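Local structure of hypothetical glycoside hydrolase (Parabacteroides distasonis, 3TAW) at residues R122-E127 against L181-K186. The protein is a hypothetical glycoside hydrolase of unknown function, probably with the five-bladed beta-propeller fold of its clan. Residues are numbered along the deposited sequence; the frame is centred on the assembly and turned at random. Where two conformers were deposited one is given.
Sequences RIAMTE and LVTTLK
Two neighbouring blades of a beta-propeller, the fold expected for this family, meet where Ala124, on edge strand 117-125 of a four-stranded antiparallel sheet, packs against Thr183 on strand 179-186 of the next sheet. The touching parts, 124-127 and 183-186, run 40° apart, and the two segments bury 168 Å² between them, mostly in one buried methyl contact and one ion pair at the surface. In the buried part, CB of Ala124 lies 3.7 Å from CG2 of Thr183, methyl against methyl. Thr183 offers its carbon branch because CG2 stands anti to its own carbonyl carbon, while OG1 sits between the backbone N and that carbon (chi1 68°). The hydroxyl is engaged within its own sheet, with Ala251 O and Gln190 NE2. Ile192 of strand 189-192 also touches Ala124 and Leu181, so the alanine packs against more than one strand of the adjoining blade. After Met125 the first strand ends, and the chain turns at Thr126, whose OG1 bonds to Asp128 OD1 and Thr130 N. Glu127, in this turn, reaches across to Lys186 at the end of its strand. Both side chains are extended beyond CG, and they cross at about a right angle. In the conformer of Lys186 described here, one of two, NZ donates to Glu127 OE2 at 2.6 Å, a short salt bridge that meets the carboxylate on its syn side, 24° out of its plane. The aliphatic end of the lysine follows the same oxygen, with CE 3.4 Å from OE2. As both residues are exposed, solvent probably screens the attraction between their charges. With the lysine in this conformer, one water closes a ring beside the direct bond, accepting from Lys186 NZ at 3.0 Å and donating to Glu127 OE1 at 3.3 Å.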
ATOM      1  N   ARG A 122       1.766   2.693   3.158  1.00 10.89           N
ATOM      2  CA  ARG A 122       2.712   2.857   2.062  1.00 10.97           C
ATOM      3  C   ARG A 122       3.707   3.908   2.487  1.00 10.87           C
ATOM      4  O   ARG A 122       3.343   4.917   3.118  1.00 10.35           O
ATOM      5  CB  ARG A 122       2.056   3.346   0.752  1.00 11.46           C
ATOM      6  CG  ARG A 122       1.342   2.306  -0.053  1.00 12.24           C
ATOM      7  CD  ARG A 122      -0.050   2.136   0.417  1.00 12.87           C
ATOM      8  NE  ARG A 122      -0.895   1.295  -0.451  1.00 12.83           N
ATOM      9  CZ  ARG A 122      -1.950   0.632   0.002  1.00 13.11           C
ATOM     10  NH1 ARG A 122      -2.285   0.730   1.271  1.00 13.48           N
ATOM     11  NH2 ARG A 122      -2.670  -0.139  -0.799  1.00 12.92           N
ATOM     12  N   ILE A 123       4.959   3.695   2.106  1.00 10.72           N
ATOM     13  CA  ILE A 123       6.044   4.612   2.430  1.00 11.20           C
ATOM     14  C   ILE A 123       6.760   5.050   1.173  1.00 10.89           C
ATOM     15  O   ILE A 123       7.051   4.231   0.309  1.00 10.64           O
ATOM     16  CB  ILE A 123       7.073   3.973   3.368  1.00 11.89           C
ATOM     17  CG1 ILE A 123       6.398   3.612   4.700  1.00 12.52           C
ATOM     18  CG2 ILE A 123       8.296   4.909   3.595  1.00 12.51           C
ATOM     19  CD1 ILE A 123       7.242   2.729   5.586  1.00 13.99           C
ATOM     20  N   ALA A 124       7.080   6.336   1.106  1.00 11.03           N
ATOM     21  CA  ALA A 124       8.036   6.851   0.127  1.00 11.70           C
ATOM     22  C   ALA A 124       8.893   7.908   0.816  1.00 12.36           C
ATOM     23  O   ALA A 124       8.540   8.411   1.893  1.00 12.68           O
ATOM     24  CB  ALA A 124       7.348   7.451  -1.118  1.00 11.55           C
HETATM   25  N   MSE A 125      10.013   8.230   0.200  1.00 12.44           N
HETATM   26  CA  MSE A 125      10.993   9.132   0.827  1.00 13.22           C
HETATM   27  C   MSE A 125      11.269  10.357  -0.030  1.00 13.66           C
HETATM   28  O   MSE A 125      11.434  10.232  -1.238  1.00 12.94           O
HETATM   29  CB  MSE A 125      12.314   8.399   1.055  1.00 14.14           C
HETATM   30  CG  MSE A 125      13.254   9.148   1.943  1.00 14.97           C
HETATM   31 SE   MSE A 125      15.055   8.355   1.898  0.75 16.77          SE
HETATM   32  CE  MSE A 125      15.572   8.925   0.079  1.00 17.47           C
ATOM     33  N   THR A 126      11.365  11.532   0.591  1.00 14.07           N
ATOM     34  CA  THR A 126      11.751  12.751  -0.137  1.00 15.25           C
ATOM     35  C   THR A 126      13.242  12.777  -0.406  1.00 16.45           C
ATOM     36  O   THR A 126      13.998  11.992   0.172  1.00 16.31           O
ATOM     37  CB  THR A 126      11.380  14.028   0.619  1.00 15.58           C
ATOM     38  OG1 THR A 126      12.158  14.117   1.814  1.00 16.00           O
ATOM     39  CG2 THR A 126       9.900  14.029   0.965  1.00 14.83           C
ATOM     40  N   GLU A 127      13.660  13.665  -1.302  1.00 18.18           N
ATOM     41  CA  GLU A 127      15.069  13.804  -1.621  1.00 20.06           C
ATOM     42  C   GLU A 127      15.868  14.201  -0.391  1.00 21.48           C
ATOM     43  O   GLU A 127      17.025  13.833  -0.299  1.00 22.64           O
ATOM     44  CB  GLU A 127      15.300  14.828  -2.740  1.00 21.61           C
ATOM     45  CG  GLU A 127      14.706  14.421  -4.057  1.00 22.41           C
ATOM     46  CD  GLU A 127      15.070  15.332  -5.208  1.00 24.96           C
ATOM     47  OE1 GLU A 127      15.864  16.265  -5.015  1.00 28.21           O
ATOM     48  OE2 GLU A 127      14.561  15.120  -6.322  1.00 24.97           O
ATOM     49  N   LEU A 181       1.893   7.544  -3.669  1.00 12.06           N
ATOM     50  CA  LEU A 181       2.586   8.770  -4.028  1.00 12.35           C
ATOM     51  C   LEU A 181       3.440   8.546  -5.277  1.00 11.83           C
ATOM     52  O   LEU A 181       4.010   7.471  -5.491  1.00 11.19           O
ATOM     53  CB  LEU A 181       3.512   9.228  -2.900  1.00 13.87           C
ATOM     54  CG  LEU A 181       2.906  10.154  -1.868  1.00 15.82           C
ATOM     55  CD1 LEU A 181       1.797   9.466  -1.131  1.00 17.34           C
ATOM     56  CD2 LEU A 181       4.049  10.581  -0.921  1.00 16.68           C
ATOM     57  N   VAL A 182       3.555   9.579  -6.082  1.00 11.29           N
ATOM     58  CA  VAL A 182       4.441   9.516  -7.239  1.00 11.42           C
ATOM     59  C   VAL A 182       5.906   9.695  -6.803  1.00 11.37           C
ATOM     60  O   VAL A 182       6.247  10.635  -6.087  1.00 11.53           O
ATOM     61  CB  VAL A 182       4.033  10.514  -8.323  1.00 11.70           C
ATOM     62  CG1 VAL A 182       5.084  10.556  -9.431  1.00 12.21           C
ATOM     63  CG2 VAL A 182       2.665  10.112  -8.924  1.00 11.91           C
ATOM     64  N   THR A 183       6.733   8.754  -7.262  1.00 12.04           N
ATOM     65  CA  THR A 183       8.167   8.707  -7.016  1.00 11.99           C
ATOM     66  C   THR A 183       8.866   8.576  -8.368  1.00 12.68           C
ATOM     67  O   THR A 183       8.234   8.283  -9.385  1.00 12.26           O
ATOM     68  CB  THR A 183       8.573   7.483  -6.156  1.00 12.23           C
ATOM     69  OG1 THR A 183       8.372   6.270  -6.905  1.00 12.36           O
ATOM     70  CG2 THR A 183       7.795   7.449  -4.827  1.00 12.26           C
ATOM     71  N   THR A 184      10.182   8.744  -8.356  1.00 12.97           N
ATOM     72  CA  THR A 184      11.000   8.423  -9.507  1.00 13.22           C
ATOM     73  C   THR A 184      12.362   7.943  -9.027  1.00 13.80           C
ATOM     74  O   THR A 184      12.645   8.063  -7.848  1.00 13.29           O
ATOM     75  CB  THR A 184      11.148   9.632 -10.451  1.00 13.85           C
ATOM     76  OG1 THR A 184      11.563   9.188 -11.754  1.00 14.31           O
ATOM     77  CG2 THR A 184      12.129  10.660  -9.896  1.00 14.18           C
ATOM     78  N   LEU A 185      13.170   7.384  -9.933  1.00 14.14           N
ATOM     79  CA  LEU A 185      14.526   7.001  -9.584  0.50 14.64           C
ATOM     80  C   LEU A 185      15.497   8.010 -10.146  1.00 15.57           C
ATOM     81  O   LEU A 185      15.460   8.343 -11.341  1.00 15.93           O
ATOM     82  CB  LEU A 185      14.847   5.579 -10.053  0.50 14.66           C
ATOM     83  CG  LEU A 185      14.448   4.546  -8.997  0.50 14.33           C
ATOM     84  CD1 LEU A 185      12.943   4.395  -8.924  0.50 13.43           C
ATOM     85  CD2 LEU A 185      15.153   3.189  -9.187  0.50 14.67           C
ATOM     86  N   LYS A 186      16.336   8.543  -9.261  0.50 16.04           N
ATOM     87  CA  LYS A 186      17.439   9.400  -9.660  0.50 16.90           C
ATOM     88  C   LYS A 186      18.704   8.576  -9.435  0.50 17.00           C
ATOM     89  O   LYS A 186      19.132   8.374  -8.298  0.50 16.76           O
ATOM     90  CB  LYS A 186      17.412  10.702  -8.866  0.50 17.75           C
ATOM     91  CG  LYS A 186      16.319  11.644  -9.382  0.50 17.94           C
ATOM     92  CD  LYS A 186      16.294  12.978  -8.684  0.50 18.91           C
ATOM     93  CE  LYS A 186      15.332  13.932  -9.406  0.50 19.35           C
ATOM     94  NZ  LYS A 186      15.336  15.295  -8.831  0.50 19.42           N
TER
HETATM   95  O   HOH W   1      17.724  16.716  -7.681  1.00 47.44           O